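Local structure of acetyl-CoA C-acetyltransferase (Syntrophomonas wolfei subsp. wolfei, 7N7Z) at residues 104-108 with 109-113; 302-306 with 307-311; 172-175 with 176-180; 69-72 with 73-77. The protein probably transfers an acetyl group between two acetyl-CoA molecules to form acetoacetyl-CoA, or cleaves acetoacetyl-CoA in reverse. All coordinates share one frame; numbering follows the deposited sequence.

Contact 1 (104-108 with 109-113)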
# COMPACT_ATOMS: atom_id res chain seq x y z
N GLN B 104 25.97 31.61 -7.18
CA GLN B 104 25.96 32.72 -6.23
C GLN B 104 26.84 32.43 -5.02
O GLN B 104 27.42 33.35 -4.44
CB GLN B 104 24.53 33.03 -5.81
CG GLN B 104 23.69 33.63 -6.93
CD GLN B 104 22.28 34.03 -6.50
OE1 GLN B 104 21.62 34.81 -7.19
NE2 GLN B 104 21.82 33.48 -5.38
N ASN B 105 26.94 31.16 -4.62
CA ASN B 105 27.92 30.79 -3.60
C ASN B 105 29.34 31.09 -4.07
O ASN B 105 30.18 31.55 -3.29
CB ASN B 105 27.77 29.32 -3.23
CG ASN B 105 26.99 29.10 -1.95
OD1 ASN B 105 27.40 29.56 -0.88
ND2 ASN B 105 25.87 28.40 -2.06
N ILE B 106 29.62 30.84 -5.35
CA ILE B 106 30.94 31.14 -5.89
C ILE B 106 31.11 32.65 -6.05
O ILE B 106 32.19 33.19 -5.81
CB ILE B 106 31.15 30.40 -7.22
CG1 ILE B 106 31.11 28.89 -6.99
CG2 ILE B 106 32.46 30.82 -7.87
CD1 ILE B 106 31.35 28.06 -8.24
N MET B 107 30.04 33.35 -6.44
CA MET B 107 30.12 34.80 -6.57
C MET B 107 30.56 35.45 -5.26
O MET B 107 31.34 36.41 -5.27
CB MET B 107 28.76 35.36 -7.00
CG MET B 107 28.46 35.23 -8.48
SD MET B 107 26.81 35.85 -8.87
CE MET B 107 26.37 34.81 -10.26
N LEU B 108 30.07 34.94 -4.13
CA LEU B 108 30.28 35.55 -2.83
C LEU B 108 31.50 34.99 -2.10
O LEU B 108 31.71 35.33 -0.93
CB LEU B 108 29.03 35.37 -1.97
CG LEU B 108 27.77 36.06 -2.49
CD1 LEU B 108 26.56 35.72 -1.63
CD2 LEU B 108 27.98 37.57 -2.56
N GLY B 109 32.30 34.15 -2.75
CA GLY B 109 33.48 33.59 -2.13
C GLY B 109 33.21 32.46 -1.16
O GLY B 109 34.16 31.97 -0.53
N LYS B 110 31.96 32.02 -1.02
CA LYS B 110 31.66 30.93 -0.10
C LYS B 110 32.24 29.61 -0.58
O LYS B 110 32.57 28.74 0.23
CB LYS B 110 30.15 30.81 0.09
CG LYS B 110 29.48 32.08 0.60
CD LYS B 110 29.60 32.21 2.12
CE LYS B 110 28.46 33.03 2.71
NZ LYS B 110 27.12 32.44 2.43
N THR B 111 32.37 29.44 -1.89
CA THR B 111 32.99 28.25 -2.47
C THR B 111 33.79 28.67 -3.69
O THR B 111 33.51 29.69 -4.33
CB THR B 111 31.96 27.18 -2.85
OG1 THR B 111 31.07 27.72 -3.84
CG2 THR B 111 31.17 26.73 -1.63
N ASP B 112 34.80 27.86 -4.02
CA ASP B 112 35.58 28.05 -5.24
C ASP B 112 35.18 27.09 -6.35
O ASP B 112 35.23 27.46 -7.52
CB ASP B 112 37.07 27.87 -4.93
CG ASP B 112 37.55 28.80 -3.84
OD1 ASP B 112 36.98 29.91 -3.70
OD2 ASP B 112 38.50 28.44 -3.11
N ILE B 113 34.79 25.86 -6.00
CA ILE B 113 34.37 24.85 -6.96
C ILE B 113 33.09 24.22 -6.44
O ILE B 113 33.04 23.76 -5.30
CB ILE B 113 35.46 23.77 -7.16
CG1 ILE B 113 36.84 24.42 -7.31
CG2 ILE B 113 35.12 22.91 -8.37
CD1 ILE B 113 37.97 23.43 -7.46
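Asn105 and Ile106, in the last turn of helix 94-107, meet Gly109, Lys110 and Thr111 of the turn that carries the chain on to strand 113-121. Backbone hydrogen bonds close the helix end. Asn105 O takes two weak ones, from Lys110 N at 2.9 Å and from Thr111 N at 3.3 Å. Gly109 N gives a straighter bond to Ile106 O (3.2 Å, 164° at the hydrogen), though it approaches from above the carbonyl plane. The positive phi of Gly109, 77°, reverses the chain just after Leu108 has left the helical conformation. A CA-H...O contact adds to these: Ile106 CA lies 3.3 Å from Thr111 O.

The side chains add van der Waals packing. Thr111 OG1 sits between its own backbone N and carbonyl carbon (chi1 61°), which directs it at the flank of Ile106, 3.4 Å from CG1; the two side chains cross almost at right angles. The hydroxyl has its polar partner in Ser114 OG. Asn105 OD1 rests 3.2 Å from Lys110 CB, against the aliphatic base of the lysine, while Asn105 ND2 bonds back to Ile101 O.

Lys110 then bends away at chi2, and its NZ reaches the second subunit, where it forms a salt bridge with Glu100 and a hydrogen bond with Gln104. In its own chain, Asp53 OD2 receives the backbone N-H groups of Asp112 and Ile113. Ile106 packs on Phe262 of strand 254-264 and on Val8 of strand 8-20, seating the helix end against the sheet.

Contact 2 (302-306 with 307-311)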
# COMPACT_ATOMS: atom_id res chain seq x y z
N LYS B 302 13.64 39.67 -18.53
CA LYS B 302 14.20 40.12 -17.27
C LYS B 302 15.71 39.87 -17.21
O LYS B 302 16.49 40.78 -16.94
CB LYS B 302 13.50 39.43 -16.10
CG LYS B 302 13.90 39.96 -14.74
CD LYS B 302 13.02 39.40 -13.64
CE LYS B 302 13.76 39.28 -12.32
NZ LYS B 302 12.97 38.57 -11.29
N VAL B 303 16.12 38.62 -17.45
CA VAL B 303 17.54 38.30 -17.39
C VAL B 303 18.33 39.14 -18.39
O VAL B 303 19.46 39.56 -18.12
CB VAL B 303 17.76 36.79 -17.62
CG1 VAL B 303 17.39 36.39 -19.04
CG2 VAL B 303 19.20 36.41 -17.31
N LEU B 304 17.74 39.40 -19.56
CA LEU B 304 18.40 40.26 -20.54
C LEU B 304 18.62 41.66 -19.98
O LEU B 304 19.65 42.28 -20.23
CB LEU B 304 17.59 40.31 -21.83
CG LEU B 304 17.69 39.09 -22.74
CD1 LEU B 304 16.63 39.15 -23.83
CD2 LEU B 304 19.08 38.99 -23.35
N LYS B 305 17.65 42.16 -19.22
CA LYS B 305 17.80 43.48 -18.59
C LYS B 305 18.91 43.45 -17.55
O LYS B 305 19.79 44.33 -17.54
CB LYS B 305 16.48 43.91 -17.96
CG LYS B 305 16.33 45.42 -17.81
CD LYS B 305 15.11 45.78 -16.98
CE LYS B 305 15.50 46.53 -15.71
NZ LYS B 305 14.37 46.60 -14.74
N GLN B 306 18.91 42.45 -16.68
CA GLN B 306 19.92 42.36 -15.63
C GLN B 306 21.33 42.36 -16.21
O GLN B 306 22.27 42.85 -15.57
CB GLN B 306 19.70 41.10 -14.79
CG GLN B 306 18.35 41.05 -14.08
CD GLN B 306 18.30 39.99 -13.00
OE1 GLN B 306 18.88 38.91 -13.14
NE2 GLN B 306 17.59 40.29 -11.91
N ALA B 307 21.51 41.81 -17.41
CA ALA B 307 22.82 41.67 -18.02
C ALA B 307 23.15 42.76 -19.03
O ALA B 307 24.31 42.89 -19.42
CB ALA B 307 22.94 40.30 -18.70
N GLY B 308 22.16 43.55 -19.45
CA GLY B 308 22.42 44.58 -20.43
C GLY B 308 22.44 44.10 -21.86
O GLY B 308 22.92 44.82 -22.74
N TRP B 309 21.93 42.90 -22.12
CA TRP B 309 21.88 42.35 -23.47
C TRP B 309 20.54 42.66 -24.12
O TRP B 309 19.52 42.89 -23.46
CB TRP B 309 22.08 40.84 -23.45
CG TRP B 309 23.48 40.38 -23.18
CD1 TRP B 309 24.53 41.14 -22.77
CD2 TRP B 309 23.97 39.04 -23.31
NE1 TRP B 309 25.65 40.36 -22.63
CE2 TRP B 309 25.34 39.07 -22.96
CE3 TRP B 309 23.40 37.83 -23.68
CZ2 TRP B 309 26.13 37.93 -22.97
CZ3 TRP B 309 24.19 36.69 -23.70
CH2 TRP B 309 25.54 36.75 -23.34
N LYS B 310 20.54 42.66 -25.45
CA LYS B 310 19.33 42.62 -26.25
C LYS B 310 19.10 41.20 -26.73
O LYS B 310 20.05 40.42 -26.87
CB LYS B 310 19.40 43.58 -27.44
CG LYS B 310 19.57 45.05 -27.07
CD LYS B 310 18.59 45.51 -25.98
CE LYS B 310 17.14 45.23 -26.36
NZ LYS B 310 16.20 45.60 -25.26
N TYR B 311 17.84 40.86 -26.99
CA TYR B 311 17.51 39.50 -27.42
C TYR B 311 18.36 39.09 -28.62
O TYR B 311 18.92 37.99 -28.64
CB TYR B 311 16.02 39.40 -27.76
CG TYR B 311 15.66 38.07 -28.38
CD1 TYR B 311 15.54 36.93 -27.60
CD2 TYR B 311 15.45 37.96 -29.75
CE1 TYR B 311 15.21 35.72 -28.16
CE2 TYR B 311 15.13 36.75 -30.32
CZ TYR B 311 15.01 35.63 -29.52
OH TYR B 311 14.69 34.42 -30.09
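Leu304 CD2 lies beside the edge of the Trp309 indole, near its plane, and touches Trp309 CB at 3.5 Å; the two side chains cross at about a right angle. The indole continues past the leucine to a cation-pi contact with Lys382. The phenol ring of Tyr311 also turns away and meets the ring of Trp317 with the planes only about 15° apart. Leu304 meets the base of the tyrosine instead, where CD1 lies 3.7 Å from Tyr311 CA and 4.0 Å from Tyr311 CB.

In the backbone, helix 296-307 ends in a Schellman motif. Leu304 O is gripped by Trp309 N (3.0 Å) and more weakly by Gly308 N, which also bonds to Lys305 O at 3.1 Å from above that carbonyl's plane. Gly308 has a phi of 82°, where a CB would be jammed against the carbonyl oxygen of Ala307. A normal i to i+4 bond runs from Ala307 N to Val303 O (3.1 Å). With an alanine in place of Leu304, both methyl contacts would go, and the Trp309 and Tyr311 bases would probably lose the wedge that holds them against the helix.

Leu304 and Trp309 both pack on Leu398 of strand 394-400, and Ala307 and Trp309 on Val280 of strand 277-285, so the helix end and the loop toward strand 316-319 lie together on the sheet.

Contact 3 (172-175 with 176-180)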
# COMPACT_ATOMS: atom_id res chain seq x y z
N TYR B 172 -4.86 32.62 -26.15
CA TYR B 172 -4.33 33.13 -27.40
C TYR B 172 -4.95 32.47 -28.62
O TYR B 172 -4.57 32.80 -29.75
CB TYR B 172 -2.81 32.94 -27.43
CG TYR B 172 -2.07 33.80 -26.43
CD1 TYR B 172 -2.10 35.18 -26.53
CD2 TYR B 172 -1.36 33.23 -25.38
CE1 TYR B 172 -1.43 35.98 -25.61
CE2 TYR B 172 -0.69 34.01 -24.46
CZ TYR B 172 -0.73 35.38 -24.58
OH TYR B 172 -0.06 36.17 -23.67
N GLY B 173 -5.89 31.55 -28.43
CA GLY B 173 -6.56 30.92 -29.55
C GLY B 173 -5.62 30.14 -30.45
O GLY B 173 -5.65 30.30 -31.67
N ILE B 174 -4.79 29.29 -29.85
CA ILE B 174 -3.91 28.41 -30.60
C ILE B 174 -4.69 27.15 -30.96
O ILE B 174 -5.39 26.58 -30.11
CB ILE B 174 -2.64 28.07 -29.79
CG1 ILE B 174 -1.83 29.35 -29.52
CG2 ILE B 174 -1.79 27.05 -30.54
CD1 ILE B 174 -0.86 29.21 -28.37
N THR B 175 -4.56 26.71 -32.20
CA THR B 175 -5.33 25.59 -32.72
C THR B 175 -4.48 24.33 -32.81
O THR B 175 -3.25 24.37 -32.78
CB THR B 175 -5.91 25.93 -34.09
OG1 THR B 175 -4.85 26.19 -35.01
CG2 THR B 175 -6.81 27.15 -34.01
N ARG B 176 -5.17 23.19 -32.92
CA ARG B 176 -4.49 21.91 -33.03
C ARG B 176 -3.53 21.88 -34.21
O ARG B 176 -2.48 21.23 -34.14
CB ARG B 176 -5.53 20.79 -33.13
CG ARG B 176 -4.98 19.42 -33.49
CD ARG B 176 -4.27 18.76 -32.32
NE ARG B 176 -3.89 17.39 -32.64
CZ ARG B 176 -4.68 16.34 -32.51
NH1 ARG B 176 -5.91 16.45 -32.02
NH2 ARG B 176 -4.24 15.14 -32.87
N GLU B 177 -3.87 22.57 -35.30
CA GLU B 177 -3.02 22.54 -36.49
C GLU B 177 -1.68 23.23 -36.22
O GLU B 177 -0.62 22.71 -36.59
CB GLU B 177 -3.73 23.20 -37.67
CG GLU B 177 -4.47 22.21 -38.56
CD GLU B 177 -5.77 21.73 -37.96
OE1 GLU B 177 -6.49 22.56 -37.36
OE2 GLU B 177 -6.07 20.53 -38.07
N GLU B 178 -1.71 24.40 -35.58
CA GLU B 178 -0.46 25.08 -35.26
C GLU B 178 0.37 24.27 -34.27
O GLU B 178 1.60 24.21 -34.39
CB GLU B 178 -0.75 26.47 -34.69
CG GLU B 178 -1.15 27.50 -35.74
CD GLU B 178 -2.41 28.27 -35.36
OE1 GLU B 178 -2.51 28.72 -34.20
OE2 GLU B 178 -3.30 28.43 -36.22
N CYS B 179 -0.29 23.64 -33.30
CA CYS B 179 0.45 22.85 -32.31
C CYS B 179 1.10 21.63 -32.95
O CYS B 179 2.26 21.33 -32.67
CB CYS B 179 -0.50 22.42 -31.19
SG CYS B 179 -1.02 23.76 -30.10
N ASP B 180 0.37 20.93 -33.81
CA ASP B 180 0.93 19.73 -34.44
C ASP B 180 2.07 20.09 -35.38
O ASP B 180 3.04 19.34 -35.50
CB ASP B 180 -0.17 18.97 -35.18
CG ASP B 180 -1.02 18.11 -34.25
OD1 ASP B 180 -0.53 17.73 -33.17
OD2 ASP B 180 -2.18 17.82 -34.61
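Thr175, the N-cap of helix 176-196, gives both its backbone N-H and its hydroxyl to one carboxylate, that of Glu178 three residues on. The amide bond is long and weak but straight, with Thr175 N 3.5 Å from Glu178 OE1 and 169° at the hydrogen; Glu178, at the third helical position, thus reaches back to the N-cap amide. The hydroxyl bond, also weak, joins Thr175 OG1 to Glu178 OE2 at 3.0 Å. Glu178 is bent at chi2, which folds its carboxylate back over the start of the helix, where the negative charge would be expected to suit the helix dipole.

The first helical turn closes through Cys179 N and Thr175 O at 3.1 Å (163° at the hydrogen). Beside this turn Ile174 CG2, anti to its backbone nitrogen, presses on Cys179 SG at 3.4 Å. One turn of helix separates Arg176 from Asp180, which form a salt bridge with NE 2.6 Å from OD2, though its hydrogen bond is bent and weak; Asp180 CG lies at the edge of the guanidinium, in its plane, and Arg176 NH2 is held by Met232 O and Leu235 O.

This is a tight joint between two helices. Gly173, with positive phi, ends helix 161-172 in a Schellman motif, and Thr175 opens the next helix two residues later. Ile174 fills the corner, packing on Ile168 and Ala169 of the first helix and on Leu328 of helix 324-336.

Contact 4 (69-72 with 73-77)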
# COMPACT_ATOMS: atom_id res chain seq x y z
N PRO B 69 20.04 12.60 -1.16
CA PRO B 69 20.74 11.89 -2.24
C PRO B 69 21.96 12.64 -2.73
O PRO B 69 23.00 12.02 -3.02
CB PRO B 69 19.67 11.79 -3.34
CG PRO B 69 18.37 11.80 -2.60
CD PRO B 69 18.59 12.69 -1.40
N PRO B 70 21.90 13.97 -2.87
CA PRO B 70 23.10 14.69 -3.34
C PRO B 70 24.33 14.44 -2.49
O PRO B 70 25.45 14.42 -3.03
CB PRO B 70 22.66 16.16 -3.30
CG PRO B 70 21.18 16.11 -3.44
CD PRO B 70 20.76 14.88 -2.69
N ARG B 71 24.17 14.26 -1.18
CA ARG B 71 25.31 13.89 -0.35
C ARG B 71 25.79 12.48 -0.68
O ARG B 71 26.99 12.21 -0.68
CB ARG B 71 24.95 14.00 1.13
CG ARG B 71 26.03 13.53 2.10
CD ARG B 71 27.30 14.38 2.01
NE ARG B 71 28.16 14.17 3.17
CZ ARG B 71 29.22 14.91 3.47
NH1 ARG B 71 29.60 15.92 2.71
NH2 ARG B 71 29.92 14.63 4.57
N ILE B 72 24.86 11.57 -0.97
CA ILE B 72 25.24 10.23 -1.42
C ILE B 72 25.97 10.33 -2.75
O ILE B 72 27.01 9.68 -2.96
CB ILE B 72 24.01 9.32 -1.52
CG1 ILE B 72 23.41 9.06 -0.14
CG2 ILE B 72 24.37 8.01 -2.20
CD1 ILE B 72 22.00 8.50 -0.17
N ILE B 73 25.45 11.13 -3.68
CA ILE B 73 26.05 11.25 -5.00
C ILE B 73 27.43 11.89 -4.90
O ILE B 73 28.36 11.49 -5.60
CB ILE B 73 25.11 12.04 -5.94
CG1 ILE B 73 23.82 11.26 -6.19
CG2 ILE B 73 25.81 12.34 -7.26
CD1 ILE B 73 22.66 12.13 -6.61
N GLY B 74 27.57 12.90 -4.04
CA GLY B 74 28.85 13.58 -3.93
C GLY B 74 29.94 12.69 -3.35
O GLY B 74 31.06 12.65 -3.86
N MET B 75 29.62 11.96 -2.27
CA MET B 75 30.60 11.08 -1.66
C MET B 75 31.02 9.97 -2.61
O MET B 75 32.19 9.55 -2.61
CB MET B 75 30.04 10.49 -0.37
CG MET B 75 29.79 11.51 0.73
SD MET B 75 31.28 12.40 1.22
CE MET B 75 31.10 13.90 0.25
N LYS B 76 30.10 9.48 -3.44
CA LYS B 76 30.41 8.36 -4.32
C LYS B 76 31.26 8.79 -5.51
O LYS B 76 32.01 7.98 -6.06
CB LYS B 76 29.13 7.69 -4.80
CG LYS B 76 28.61 6.64 -3.84
CD LYS B 76 27.13 6.37 -4.04
CE LYS B 76 26.66 5.21 -3.18
NZ LYS B 76 25.95 4.18 -3.98
N VAL B 77 31.15 10.06 -5.94
CA VAL B 77 32.03 10.58 -6.96
C VAL B 77 33.29 11.20 -6.37
O VAL B 77 34.10 11.78 -7.11
CB VAL B 77 31.30 11.61 -7.86
CG1 VAL B 77 30.03 10.99 -8.42
CG2 VAL B 77 31.00 12.89 -7.10
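Arg71 and Met75 meet one turn apart on helix 69-76, in the crossover of a beta-alpha-beta unit that links strands 54-58 and 84-89 of the thiolase N-terminal domain. Regular i to i+4 bonds hold the short helix together, the shortest from Ile73 N to Pro69 O at 2.7 Å; the two prolines fit its first turn, where they need give no N-H to a preceding carbonyl. Ile73 lies back over Pro69, with CG1 3.4 Å from Pro69 O, and touches Ala34 of helix 30-45. Ile72 and Lys76 run side by side in the same direction, CG2 against CD at 3.7 Å.

Arg71 starts with CG anti to the backbone N (chi1 175°) and bends at chi2, bringing its guanidinium alongside Met75. Val81 O binds its NH2, and a weak hydrogen bond runs from NE to Gly391 O of the second subunit. A leucine here would probably leave Val81 O without this donor and the Met75 thioether without its flat partner. Met75, bent at chi2 and chi3, lays its sulfur over the centre of one guanidinium face, SD 3.9 Å above the plane, with CE 3.5 Å from Arg71 NH1.

Contact 4 is the buried one of the four; the others mix buried and exposed residues. Contacts 1 and 2 both finish a helix that leads into a strand of the central nine-stranded sheet, the first in the N-terminal and the second in the C-terminal thiolase domain, with centres about 23 Å apart. Contact 1 closes its turn chiefly through backbone bonds, whereas contact 2 adds a leucine wedge. Contact 3, on the opposite side of the chain's centre from contacts 1 and 4, joins helix to helix and adds carboxylate side chains to the backbone bonds. Contacts 1 and 4 send a lysine and an arginine to the second subunit; contact 2 reaches it through Gln306, and no other chain of the assembly touches contact 3.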